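Local structure of dihydropteroate synthase (Burkholderia cenocepacia, 2Y5S) at residues 7-11 and 220-225; 14-18 and 94-100; 187-192 and 217-221. The protein probably catalyses the condensation of para-aminobenzoate with 6-hydroxymethyl-7,8-dihydropterin diphosphate to form 7,8-dihydropteroate, the precursor of folates. All coordinates share one frame; numbering follows the deposited sequence.

Overall arrangement
From the N terminus, residues 7-11 run into the small hairpin of strands 11-13 and 16-18. Contact 2 closes the first loop, bringing the hairpin against the loop before strand 100-103. Contact 3 closes a shorter loop later in the chain, in series with contact 2. Contact 1 spans both, so contact 2 is nested inside it and contact 3 ends on the same Arg-220 and Pro-221. Centres of contacts 1 and 3 are about 6 Å apart; the centre of contact 2 lies about 21 Å from the first and 20 Å from the second. Contacts 1 and 2 tie the N-terminal segment to the barrel end where strands begin; contact 3 joins strand 190-193 to the loop before strand 229-230.

Contact 1 (7-11 and 220-225); sequences LPAPL and RPDGRA
With chi1 at -66° the CG of Arg-220 stands opposite its own carbonyl carbon, and the chain then runs extended from CG to NE, which carries the guanidinium straight to the backbone of Pro-10. Arg-224 starts out in the same way, but its chain bends at chi2 (-130°) and again at chi3, and it passes alongside Ala-9, its CD on Ala-9 CB, to bring NH1 to Leu-7 O. The two arginines therefore meet the 7-11 segment differently. Arg-220 makes an end-on grip on a single acceptor: NH1 lies 2.7 Å from Pro-10 O with an N-H...O angle of 149°, and NH2 bonds to the same Pro-10 O at 3.0 Å. That oxygen is close to the guanidinium plane, so two donors fix how the group is turned. Arg-224 presents a face, with Pro-10 CD lying 4.0 Å above its guanidinium plane and offset toward the rim. At the edge of that group, Arg-224 NH1 comes within 2.8 Å of Leu-7 O.

Ala-9 fills the space between the arginines. Its CB is 3.4 Å from Arg-220 NH1 and 3.7 Å from Arg-224 CD, evidence of close packing around a small side chain. One water joins the backbones, accepting from Ala-9 N and donating to Ala-225 O. Within 220-225 the backbone is shaped by a type I beta turn from Arg-220 to Gly-223, with Gly-223 N bonded to Arg-220 O, and Asp-222 OD1 accepts from Arg-224 N in an Asx turn. Pro-8 meanwhile rests on Phe-20 and Ala-267. Thus an extended N-terminal segment is held by the helix-to-strand loop that leads to strand 229-230, at the end where the strands begin in the TIM barrel that characterises the pterin-binding enzymes.

Contact 2 (14-18 and 94-100); sequences GRFEL and RPLNVPL
Pro-99 and Arg-15 take opposite faces of the Phe-16 ring. Pro-99 CD sits over the ring centre, 3.8 Å from the centroid and 9° off the normal, a CH-pi contact, while Arg-15 CB lies over the other face toward the rim. The Arg-15 guanidinium has a neighbour on each face: Phe-16 CZ, an edge atom of the ring, over the centre of one, and Arg-94 NH1 3.5 Å above the other, with Arg-94 O and a water at the edge. This places the N-terminal beta hairpin against the helix-to-strand loop entering strand 100-103 of the TIM barrel.

A bend at chi3 (-71°) in Arg-15 turns the face of its guanidinium toward the CZ edge of Phe-16. The two like-charged arginines, with Arg-15 NE 3.6 Å from Arg-94 NH1, are probably tolerated because each has an acceptor beyond the pair: Arg-15 NH2 makes a salt bridge with Asp-119, and Arg-94 NH1 donates to Gly-117 O. Asp-119 also accepts from Leu-100 N, linking the hairpin to the start of the barrel strand. Farther along the hairpin, Leu-18 CD2 adds an apolar contact with Pro-99 CG at 4.1 Å. Arg-15 NH1 donates to Arg-94 O over 2.8 Å, tilted 22° from the carbonyl plane.

Contact 3 (187-192 and 217-221); sequences AERICV and APARP
The tight part of the contact is where Arg-220 lies over the 3-10 segment 187-189. Glu-188 CA is 3.5 Å above one face of the guanidinium, offset toward its rim, and Arg-220 NH2 donates to Ile-190 O over 2.9 Å with an N-H...O angle of 153°. The donor is tilted 26° from the carbonyl plane. NH2, which also shares Pro-10 O with NH1, serves two carbonyls, so this buried guanidinium is held between Ile-190 O and Pro-10 O, and Arg-220 NE passes 3.1 Å from Ala-187 O. Val-192 adds a buried apolar contact of ordinary spacing, its CG2 lying 4.1 Å from Ala-217 CB and 4.4 Å from Pro-218 CD.

The solvent side is looser and more open. Pro-221 is exposed, and its CD touches Ala-187 CB at 3.8 Å. Glu-188 is exposed too: its OE1 stays 6.4 Å from Arg-220 NH1, too far for a salt bridge, leaving probably a weak long-range attraction.

Helix 165-182 runs along the contact, meeting Val-192 and Pro-218 through Leu-173 and Ala-174, and Ile-190 and Pro-221 through Leu-180 and Arg-181. Strand 190-193 runs parallel to strand 142-146, and a backbone bond from Val-192 to Pro-227 leads on to strand 229-230, consistent with closure of the barrel between its sixth and seventh strands.

Contact 1 (7-11 and 220-225)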
ATOM      1  N   LEU B   7     -17.613  -0.406  -8.402  1.00 42.49           N
ATOM      2  CA  LEU B   7     -17.684  -1.837  -8.678  1.00 39.25           C
ATOM      3  C   LEU B   7     -17.361  -2.104 -10.158  1.00 35.79           C
ATOM      4  O   LEU B   7     -18.205  -1.850 -11.027  1.00 35.43           O
ATOM      5  CB  LEU B   7     -19.071  -2.375  -8.299  1.00 41.53           C
ATOM      6  CG  LEU B   7     -19.124  -3.707  -7.536  1.00 42.26           C
ATOM      7  CD1 LEU B   7     -18.616  -4.847  -8.397  1.00 40.54           C
ATOM      8  CD2 LEU B   7     -18.352  -3.618  -6.198  1.00 43.23           C
ATOM      9  N   PRO B   8     -16.133  -2.610 -10.450  1.00 31.01           N
ATOM     10  CA  PRO B   8     -15.783  -2.933 -11.841  1.00 28.92           C
ATOM     11  C   PRO B   8     -16.801  -3.864 -12.488  1.00 28.07           C
ATOM     12  O   PRO B   8     -17.358  -4.748 -11.819  1.00 27.85           O
ATOM     13  CB  PRO B   8     -14.423  -3.634 -11.722  1.00 26.72           C
ATOM     14  CG  PRO B   8     -13.868  -3.183 -10.397  1.00 27.58           C
ATOM     15  CD  PRO B   8     -15.054  -2.980  -9.515  1.00 29.97           C
ATOM     16  N   ALA B   9     -17.030  -3.656 -13.779  1.00 27.13           N
ATOM     17  CA  ALA B   9     -17.965  -4.461 -14.541  1.00 27.35           C
ATOM     18  C   ALA B   9     -17.466  -5.910 -14.620  1.00 25.37           C
ATOM     19  O   ALA B   9     -16.260  -6.147 -14.610  1.00 24.57           O
ATOM     20  CB  ALA B   9     -18.134  -3.877 -15.940  1.00 27.15           C
ATOM     21  N   PRO B  10     -18.389  -6.877 -14.704  1.00 25.88           N
ATOM     22  CA  PRO B  10     -17.990  -8.280 -14.738  1.00 24.91           C
ATOM     23  C   PRO B  10     -17.220  -8.699 -15.998  1.00 23.74           C
ATOM     24  O   PRO B  10     -17.319  -8.056 -17.054  1.00 22.51           O
ATOM     25  CB  PRO B  10     -19.324  -9.031 -14.658  1.00 26.53           C
ATOM     26  CG  PRO B  10     -20.316  -8.088 -15.229  1.00 29.17           C
ATOM     27  CD  PRO B  10     -19.853  -6.723 -14.793  1.00 28.68           C
ATOM     28  N   LEU B  11     -16.477  -9.793 -15.856  1.00 22.80           N
ATOM     29  CA  LEU B  11     -15.694 -10.344 -16.938  1.00 22.81           C
ATOM     30  C   LEU B  11     -16.050 -11.814 -17.195  1.00 23.57           C
ATOM     31  O   LEU B  11     -15.847 -12.671 -16.344  1.00 23.92           O
ATOM     32  CB  LEU B  11     -14.206 -10.213 -16.608  1.00 21.16           C
ATOM     33  CG  LEU B  11     -13.250 -10.585 -17.751  1.00 21.54           C
ATOM     34  CD1 LEU B  11     -13.457  -9.653 -18.948  1.00 19.17           C
ATOM     35  CD2 LEU B  11     -11.759 -10.575 -17.270  1.00 20.38           C
ATOM     36  N   ARG B 220     -18.283   0.129 -22.180  1.00 29.01           N
ATOM     37  CA  ARG B 220     -19.019  -0.929 -22.868  1.00 29.96           C
ATOM     38  C   ARG B 220     -20.333  -0.328 -23.359  1.00 32.41           C
ATOM     39  O   ARG B 220     -20.638   0.809 -23.012  1.00 33.79           O
ATOM     40  CB  ARG B 220     -19.294  -2.096 -21.926  1.00 29.41           C
ATOM     41  CG  ARG B 220     -18.048  -2.825 -21.479  1.00 27.16           C
ATOM     42  CD  ARG B 220     -18.396  -3.911 -20.496  1.00 26.92           C
ATOM     43  NE  ARG B 220     -17.353  -4.930 -20.420  1.00 24.89           N
ATOM     44  CZ  ARG B 220     -17.321  -5.898 -19.505  1.00 25.60           C
ATOM     45  NH1 ARG B 220     -18.287  -5.998 -18.581  1.00 25.24           N
ATOM     46  NH2 ARG B 220     -16.324  -6.789 -19.527  1.00 23.30           N
ATOM     47  N   PRO B 221     -21.095  -1.063 -24.187  1.00 33.96           N
ATOM     48  CA  PRO B 221     -22.405  -0.549 -24.664  1.00 36.53           C
ATOM     49  C   PRO B 221     -23.424  -0.253 -23.563  1.00 38.08           C
ATOM     50  O   PRO B 221     -24.219   0.685 -23.692  1.00 39.56           O
ATOM     51  CB  PRO B 221     -22.907  -1.668 -25.573  1.00 36.86           C
ATOM     52  CG  PRO B 221     -21.650  -2.281 -26.116  1.00 35.17           C
ATOM     53  CD  PRO B 221     -20.652  -2.227 -24.982  1.00 33.53           C
ATOM     54  N   ASP B 222     -23.387  -1.024 -22.477  1.00 37.86           N
ATOM     55  CA  ASP B 222     -24.266  -0.777 -21.328  1.00 39.32           C
ATOM     56  C   ASP B 222     -23.855   0.445 -20.498  1.00 38.92           C
ATOM     57  O   ASP B 222     -24.451   0.700 -19.452  1.00 40.37           O
ATOM     58  CB  ASP B 222     -24.337  -2.012 -20.420  1.00 38.77           C
ATOM     59  CG  ASP B 222     -23.003  -2.321 -19.745  1.00 38.33           C
ATOM     60  OD1 ASP B 222     -22.037  -1.549 -19.939  1.00 39.00           O
ATOM     61  OD2 ASP B 222     -22.914  -3.349 -19.035  1.00 39.76           O
ATOM     62  N   GLY B 223     -22.839   1.186 -20.940  1.00 37.91           N
ATOM     63  CA  GLY B 223     -22.385   2.391 -20.234  1.00 37.94           C
ATOM     64  C   GLY B 223     -21.346   2.154 -19.148  1.00 36.11           C
ATOM     65  O   GLY B 223     -20.721   3.105 -18.668  1.00 36.38           O
ATOM     66  N   ARG B 224     -21.159   0.903 -18.737  1.00 34.60           N
ATOM     67  CA  ARG B 224     -20.132   0.588 -17.762  1.00 32.87           C
ATOM     68  C   ARG B 224     -18.781   0.602 -18.462  1.00 30.61           C
ATOM     69  O   ARG B 224     -18.642   0.125 -19.596  1.00 29.75           O
ATOM     70  CB  ARG B 224     -20.334  -0.803 -17.142  1.00 33.12           C
ATOM     71  CG  ARG B 224     -21.412  -0.927 -16.052  1.00 36.78           C
ATOM     72  CD  ARG B 224     -20.824  -1.648 -14.824  1.00 41.10           C
ATOM     73  NE  ARG B 224     -21.662  -2.728 -14.290  1.00 45.50           N
ATOM     74  CZ  ARG B 224     -21.457  -3.319 -13.107  1.00 46.02           C
ATOM     75  NH1 ARG B 224     -20.451  -2.944 -12.325  1.00 44.07           N
ATOM     76  NH2 ARG B 224     -22.262  -4.298 -12.703  1.00 47.80           N
ATOM     77  N   ALA B 225     -17.777   1.104 -17.762  1.00 28.68           N
ATOM     78  CA  ALA B 225     -16.410   1.018 -18.242  1.00 26.94           C
ATOM     79  C   ALA B 225     -15.975  -0.453 -18.342  1.00 25.33           C
ATOM     80  O   ALA B 225     -16.343  -1.283 -17.509  1.00 24.44           O
ATOM     81  CB  ALA B 225     -15.489   1.798 -17.311  1.00 26.20           C
TER
HETATM   82  O   HOH W   1     -15.944  -1.254 -14.912  1.00 12.33           O

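Contact 2 (14-18 and 94-100)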
ATOM      1  N   GLY B  14     -13.847 -17.507 -19.773  1.00 24.88           N
ATOM      2  CA  GLY B  14     -13.800 -18.918 -20.122  1.00 25.77           C
ATOM      3  C   GLY B  14     -14.736 -19.724 -19.245  1.00 26.62           C
ATOM      4  O   GLY B  14     -15.942 -19.553 -19.318  1.00 26.91           O
ATOM      5  N   ARG B  15     -14.178 -20.595 -18.408  1.00 26.63           N
ATOM      6  CA  ARG B  15     -15.000 -21.427 -17.520  1.00 28.44           C
ATOM      7  C   ARG B  15     -15.639 -20.602 -16.409  1.00 28.53           C
ATOM      8  O   ARG B  15     -16.535 -21.080 -15.745  1.00 29.08           O
ATOM      9  CB  ARG B  15     -14.162 -22.528 -16.854  1.00 28.94           C
ATOM     10  CG  ARG B  15     -13.695 -23.639 -17.756  1.00 30.15           C
ATOM     11  CD  ARG B  15     -12.716 -24.533 -17.004  1.00 30.51           C
ATOM     12  NE  ARG B  15     -11.422 -23.870 -16.771  1.00 27.79           N
ATOM     13  CZ  ARG B  15     -10.456 -24.352 -15.987  1.00 27.11           C
ATOM     14  NH1 ARG B  15     -10.628 -25.491 -15.319  1.00 27.47           N
ATOM     15  NH2 ARG B  15      -9.314 -23.686 -15.854  1.00 25.67           N
ATOM     16  N   PHE B  16     -15.158 -19.376 -16.200  1.00 27.14           N
ATOM     17  CA  PHE B  16     -15.515 -18.593 -15.030  1.00 27.39           C
ATOM     18  C   PHE B  16     -16.246 -17.320 -15.428  1.00 27.69           C
ATOM     19  O   PHE B  16     -16.018 -16.785 -16.509  1.00 28.11           O
ATOM     20  CB  PHE B  16     -14.240 -18.246 -14.249  1.00 25.62           C
ATOM     21  CG  PHE B  16     -13.410 -19.437 -13.920  1.00 25.77           C
ATOM     22  CD1 PHE B  16     -13.680 -20.188 -12.778  1.00 27.73           C
ATOM     23  CD2 PHE B  16     -12.393 -19.854 -14.777  1.00 25.54           C
ATOM     24  CE1 PHE B  16     -12.947 -21.319 -12.479  1.00 29.16           C
ATOM     25  CE2 PHE B  16     -11.636 -20.982 -14.478  1.00 26.67           C
ATOM     26  CZ  PHE B  16     -11.919 -21.724 -13.326  1.00 28.58           C
ATOM     27  N   GLU B  17     -17.166 -16.902 -14.570  1.00 28.73           N
ATOM     28  CA  GLU B  17     -17.801 -15.600 -14.650  0.50 29.11           C
ATOM     29  C   GLU B  17     -17.226 -14.761 -13.506  1.00 28.31           C
ATOM     30  O   GLU B  17     -17.620 -14.901 -12.349  1.00 29.28           O
ATOM     31  CB  GLU B  17     -19.324 -15.738 -14.530  0.50 31.74           C
ATOM     32  CG  GLU B  17     -19.968 -16.625 -15.610  0.50 33.24           C
ATOM     33  CD  GLU B  17     -21.471 -16.801 -15.424  0.50 36.58           C
ATOM     34  OE1 GLU B  17     -21.881 -17.501 -14.478  0.50 38.65           O
ATOM     35  OE2 GLU B  17     -22.246 -16.252 -16.235  0.50 37.85           O
ATOM     36  N   LEU B  18     -16.259 -13.914 -13.816  1.00 26.51           N
ATOM     37  CA  LEU B  18     -15.637 -13.111 -12.764  1.00 25.81           C
ATOM     38  C   LEU B  18     -16.469 -11.864 -12.431  1.00 26.21           C
ATOM     39  O   LEU B  18     -16.874 -11.116 -13.330  1.00 26.45           O
ATOM     40  CB  LEU B  18     -14.219 -12.717 -13.176  1.00 24.05           C
ATOM     41  CG  LEU B  18     -13.276 -13.881 -13.467  1.00 23.55           C
ATOM     42  CD1 LEU B  18     -11.940 -13.297 -13.915  1.00 23.28           C
ATOM     43  CD2 LEU B  18     -13.107 -14.831 -12.262  1.00 23.22           C
ATOM     44  N   ARG B  94      -5.396 -26.992 -15.511  1.00 34.22           N
ATOM     45  CA  ARG B  94      -6.862 -27.013 -15.699  1.00 34.82           C
ATOM     46  C   ARG B  94      -7.656 -27.649 -14.569  1.00 35.44           C
ATOM     47  O   ARG B  94      -8.672 -27.094 -14.157  1.00 34.94           O
ATOM     48  CB  ARG B  94      -7.251 -27.707 -17.011  1.00 36.06           C
ATOM     49  CG  ARG B  94      -7.647 -26.752 -18.085  1.00 37.05           C
ATOM     50  CD  ARG B  94      -8.056 -27.486 -19.346  1.00 40.91           C
ATOM     51  NE  ARG B  94      -9.398 -28.056 -19.273  1.00 44.51           N
ATOM     52  CZ  ARG B  94     -10.533 -27.359 -19.335  1.00 44.44           C
ATOM     53  NH1 ARG B  94     -10.513 -26.031 -19.450  1.00 42.08           N
ATOM     54  NH2 ARG B  94     -11.697 -28.002 -19.271  1.00 45.81           N
ATOM     55  N   PRO B  95      -7.217 -28.830 -14.077  1.00 36.84           N
ATOM     56  CA  PRO B  95      -7.967 -29.478 -13.007  1.00 37.73           C
ATOM     57  C   PRO B  95      -8.103 -28.633 -11.729  1.00 36.82           C
ATOM     58  O   PRO B  95      -9.058 -28.830 -10.988  1.00 37.13           O
ATOM     59  CB  PRO B  95      -7.169 -30.764 -12.747  1.00 39.69           C
ATOM     60  CG  PRO B  95      -6.515 -31.064 -14.031  1.00 39.85           C
ATOM     61  CD  PRO B  95      -6.163 -29.714 -14.608  1.00 37.82           C
ATOM     62  N   LEU B  96      -7.194 -27.677 -11.498  1.00 34.93           N
ATOM     63  CA  LEU B  96      -7.239 -26.858 -10.286  1.00 34.03           C
ATOM     64  C   LEU B  96      -8.427 -25.873 -10.210  1.00 32.96           C
ATOM     65  O   LEU B  96      -8.668 -25.284  -9.163  1.00 31.79           O
ATOM     66  CB  LEU B  96      -5.915 -26.101 -10.090  1.00 33.35           C
ATOM     67  CG  LEU B  96      -4.656 -26.954  -9.876  1.00 33.81           C
ATOM     68  CD1 LEU B  96      -3.427 -26.074  -9.722  1.00 31.62           C
ATOM     69  CD2 LEU B  96      -4.810 -27.891  -8.678  1.00 36.13           C
ATOM     70  N   ASN B  97      -9.159 -25.705 -11.310  1.00 32.62           N
ATOM     71  CA  ASN B  97     -10.339 -24.843 -11.342  0.50 31.99           C
ATOM     72  C   ASN B  97     -10.027 -23.422 -10.864  1.00 30.14           C
ATOM     73  O   ASN B  97     -10.699 -22.888 -10.003  1.00 30.88           O
ATOM     74  CB  ASN B  97     -11.490 -25.481 -10.544  0.50 33.56           C
ATOM     75  CG  ASN B  97     -11.899 -26.842 -11.106  0.50 35.23           C
ATOM     76  OD1 ASN B  97     -11.674 -27.128 -12.277  0.50 36.41           O
ATOM     77  ND2 ASN B  97     -12.495 -27.684 -10.268  0.50 38.38           N
ATOM     78  N   VAL B  98      -8.980 -22.842 -11.449  1.00 28.23           N
ATOM     79  CA  VAL B  98      -8.601 -21.451 -11.225  0.50 26.95           C
ATOM     80  C   VAL B  98      -8.370 -20.812 -12.601  1.00 25.64           C
ATOM     81  O   VAL B  98      -7.805 -21.429 -13.493  1.00 25.50           O
ATOM     82  CB  VAL B  98      -7.340 -21.324 -10.319  0.50 26.99           C
ATOM     83  CG1 VAL B  98      -6.156 -22.055 -10.916  0.50 27.69           C
ATOM     84  CG2 VAL B  98      -6.994 -19.874 -10.066  0.50 26.00           C
ATOM     85  N   PRO B  99      -8.869 -19.579 -12.799  1.00 24.68           N
ATOM     86  CA  PRO B  99      -8.681 -19.030 -14.139  1.00 23.50           C
ATOM     87  C   PRO B  99      -7.224 -19.068 -14.631  1.00 23.07           C
ATOM     88  O   PRO B  99      -6.295 -18.679 -13.906  1.00 20.98           O
ATOM     89  CB  PRO B  99      -9.187 -17.594 -14.003  1.00 23.11           C
ATOM     90  CG  PRO B  99     -10.250 -17.674 -12.900  1.00 23.11           C
ATOM     91  CD  PRO B  99      -9.808 -18.775 -11.981  1.00 24.15           C
ATOM     92  N   LEU B 100      -7.055 -19.573 -15.854  1.00 23.08           N
ATOM     93  CA  LEU B 100      -5.770 -19.663 -16.515  1.00 23.17           C
ATOM     94  C   LEU B 100      -5.690 -18.613 -17.623  1.00 22.34           C
ATOM     95  O   LEU B 100      -6.383 -18.709 -18.636  1.00 21.97           O
ATOM     96  CB  LEU B 100      -5.556 -21.069 -17.097  1.00 24.05           C
ATOM     97  CG  LEU B 100      -5.612 -22.238 -16.102  1.00 25.49           C
ATOM     98  CD1 LEU B 100      -5.277 -23.576 -16.772  1.00 26.39           C
ATOM     99  CD2 LEU B 100      -4.695 -21.994 -14.901  1.00 24.85           C
TER
HETATM  100  O   HOH W   2      -7.446 -24.201 -13.616  1.00 13.38           O
HETATM  101  O   HOH W   3     -12.455 -27.692 -15.239  1.00 32.31           O

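Contact 3 (187-192 and 217-221)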
ATOM      1  N   ALA B 187     -18.992  -7.973 -25.504  1.00 27.27           N
ATOM      2  CA  ALA B 187     -18.322  -6.959 -24.680  1.00 26.13           C
ATOM      3  C   ALA B 187     -17.934  -7.444 -23.292  1.00 25.11           C
ATOM      4  O   ALA B 187     -16.926  -6.993 -22.737  1.00 23.84           O
ATOM      5  CB  ALA B 187     -19.203  -5.722 -24.547  1.00 27.04           C
ATOM      6  N   GLU B 188     -18.728  -8.348 -22.728  1.00 25.35           N
ATOM      7  CA  GLU B 188     -18.457  -8.860 -21.381  1.00 25.50           C
ATOM      8  C   GLU B 188     -17.211  -9.771 -21.269  1.00 23.12           C
ATOM      9  O   GLU B 188     -16.727 -10.019 -20.168  1.00 22.59           O
ATOM     10  CB  GLU B 188     -19.700  -9.557 -20.792  1.00 27.32           C
ATOM     11  CG  GLU B 188     -20.418 -10.483 -21.735  1.00 32.65           C
ATOM     12  CD  GLU B 188     -21.621  -9.823 -22.447  1.00 37.34           C
ATOM     13  OE1 GLU B 188     -21.426  -8.973 -23.349  1.00 36.96           O
ATOM     14  OE2 GLU B 188     -22.771 -10.170 -22.095  1.00 43.93           O
ATOM     15  N   ARG B 189     -16.679 -10.244 -22.397  1.00 22.34           N
ATOM     16  CA  ARG B 189     -15.449 -11.053 -22.411  1.00 20.98           C
ATOM     17  C   ARG B 189     -14.176 -10.205 -22.400  1.00 20.30           C
ATOM     18  O   ARG B 189     -13.070 -10.744 -22.329  1.00 19.54           O
ATOM     19  CB  ARG B 189     -15.416 -11.933 -23.664  1.00 21.72           C
ATOM     20  CG  ARG B 189     -16.486 -13.040 -23.730  1.00 22.06           C
ATOM     21  CD  ARG B 189     -16.495 -13.693 -25.105  1.00 23.53           C
ATOM     22  NE  ARG B 189     -15.180 -14.254 -25.396  1.00 22.35           N
ATOM     23  CZ  ARG B 189     -14.707 -14.581 -26.596  1.00 24.01           C
ATOM     24  NH1 ARG B 189     -15.430 -14.421 -27.701  1.00 23.12           N
ATOM     25  NH2 ARG B 189     -13.469 -15.071 -26.681  1.00 24.21           N
ATOM     26  N   ILE B 190     -14.328  -8.885 -22.483  1.00 20.22           N
ATOM     27  CA  ILE B 190     -13.204  -7.984 -22.711  1.00 19.74           C
ATOM     28  C   ILE B 190     -12.852  -7.188 -21.458  1.00 19.38           C
ATOM     29  O   ILE B 190     -13.711  -6.580 -20.814  1.00 20.35           O
ATOM     30  CB  ILE B 190     -13.499  -6.995 -23.880  1.00 20.06           C
ATOM     31  CG1 ILE B 190     -13.798  -7.772 -25.180  1.00 21.62           C
ATOM     32  CG2 ILE B 190     -12.297  -6.044 -24.111  1.00 20.31           C
ATOM     33  CD1 ILE B 190     -14.482  -6.950 -26.293  1.00 20.96           C
ATOM     34  N   CYS B 191     -11.569  -7.200 -21.121  1.00 19.02           N
ATOM     35  CA  CYS B 191     -11.014  -6.247 -20.177  1.00 18.78           C
ATOM     36  C   CYS B 191      -9.883  -5.514 -20.862  1.00 17.98           C
ATOM     37  O   CYS B 191      -9.450  -5.911 -21.947  1.00 18.47           O
ATOM     38  CB  CYS B 191     -10.533  -6.918 -18.900  1.00 18.59           C
ATOM     39  SG  CYS B 191      -9.190  -8.080 -19.051  1.00 22.02           S
ATOM     40  N   VAL B 192      -9.458  -4.406 -20.265  1.00 17.56           N
ATOM     41  CA  VAL B 192      -8.420  -3.568 -20.857  1.00 17.36           C
ATOM     42  C   VAL B 192      -7.311  -3.282 -19.849  1.00 17.02           C
ATOM     43  O   VAL B 192      -7.510  -3.356 -18.622  1.00 16.99           O
ATOM     44  CB  VAL B 192      -8.996  -2.237 -21.336  1.00 18.43           C
ATOM     45  CG1 VAL B 192     -10.112  -2.467 -22.368  1.00 18.89           C
ATOM     46  CG2 VAL B 192      -9.496  -1.402 -20.136  1.00 18.88           C
ATOM     47  N   ALA B 217     -10.065   3.587 -19.180  1.00 23.82           N
ATOM     48  CA  ALA B 217     -10.978   2.550 -19.654  1.00 23.20           C
ATOM     49  C   ALA B 217     -12.133   3.152 -20.443  1.00 24.55           C
ATOM     50  O   ALA B 217     -12.867   3.992 -19.927  1.00 25.26           O
ATOM     51  CB  ALA B 217     -11.525   1.752 -18.481  1.00 23.21           C
ATOM     52  N   PRO B 218     -12.318   2.705 -21.689  1.00 24.14           N
ATOM     53  CA  PRO B 218     -13.507   3.107 -22.411  1.00 26.01           C
ATOM     54  C   PRO B 218     -14.756   2.409 -21.866  1.00 26.37           C
ATOM     55  O   PRO B 218     -14.659   1.511 -21.003  1.00 25.20           O
ATOM     56  CB  PRO B 218     -13.211   2.660 -23.846  1.00 25.96           C
ATOM     57  CG  PRO B 218     -12.270   1.576 -23.714  1.00 24.76           C
ATOM     58  CD  PRO B 218     -11.514   1.747 -22.452  1.00 23.32           C
ATOM     59  N   ALA B 219     -15.905   2.818 -22.390  1.00 27.67           N
ATOM     60  CA  ALA B 219     -17.218   2.304 -21.971  1.00 28.57           C
ATOM     61  C   ALA B 219     -17.690   1.130 -22.830  1.00 28.65           C
ATOM     62  O   ALA B 219     -17.529   1.136 -24.048  1.00 28.62           O
ATOM     63  CB  ALA B 219     -18.258   3.438 -22.019  1.00 29.90           C
ATOM     64  N   ARG B 220     -18.283   0.129 -22.180  1.00 29.01           N
ATOM     65  CA  ARG B 220     -19.019  -0.929 -22.868  1.00 29.96           C
ATOM     66  C   ARG B 220     -20.333  -0.328 -23.359  1.00 32.41           C
ATOM     67  O   ARG B 220     -20.638   0.809 -23.012  1.00 33.79           O
ATOM     68  CB  ARG B 220     -19.294  -2.096 -21.926  1.00 29.41           C
ATOM     69  CG  ARG B 220     -18.048  -2.825 -21.479  1.00 27.16           C
ATOM     70  CD  ARG B 220     -18.396  -3.911 -20.496  1.00 26.92           C
ATOM     71  NE  ARG B 220     -17.353  -4.930 -20.420  1.00 24.89           N
ATOM     72  CZ  ARG B 220     -17.321  -5.898 -19.505  1.00 25.60           C
ATOM     73  NH1 ARG B 220     -18.287  -5.998 -18.581  1.00 25.24           N
ATOM     74  NH2 ARG B 220     -16.324  -6.789 -19.527  1.00 23.30           N
ATOM     75  N   PRO B 221     -21.095  -1.063 -24.187  1.00 33.96           N
ATOM     76  CA  PRO B 221     -22.405  -0.549 -24.664  1.00 36.53           C
ATOM     77  C   PRO B 221     -23.424  -0.253 -23.563  1.00 38.08           C
ATOM     78  O   PRO B 221     -24.219   0.685 -23.692  1.00 39.56           O
ATOM     79  CB  PRO B 221     -22.907  -1.668 -25.573  1.00 36.86           C
ATOM     80  CG  PRO B 221     -21.650  -2.281 -26.116  1.00 35.17           C
ATOM     81  CD  PRO B 221     -20.652  -2.227 -24.982  1.00 33.53           C
TER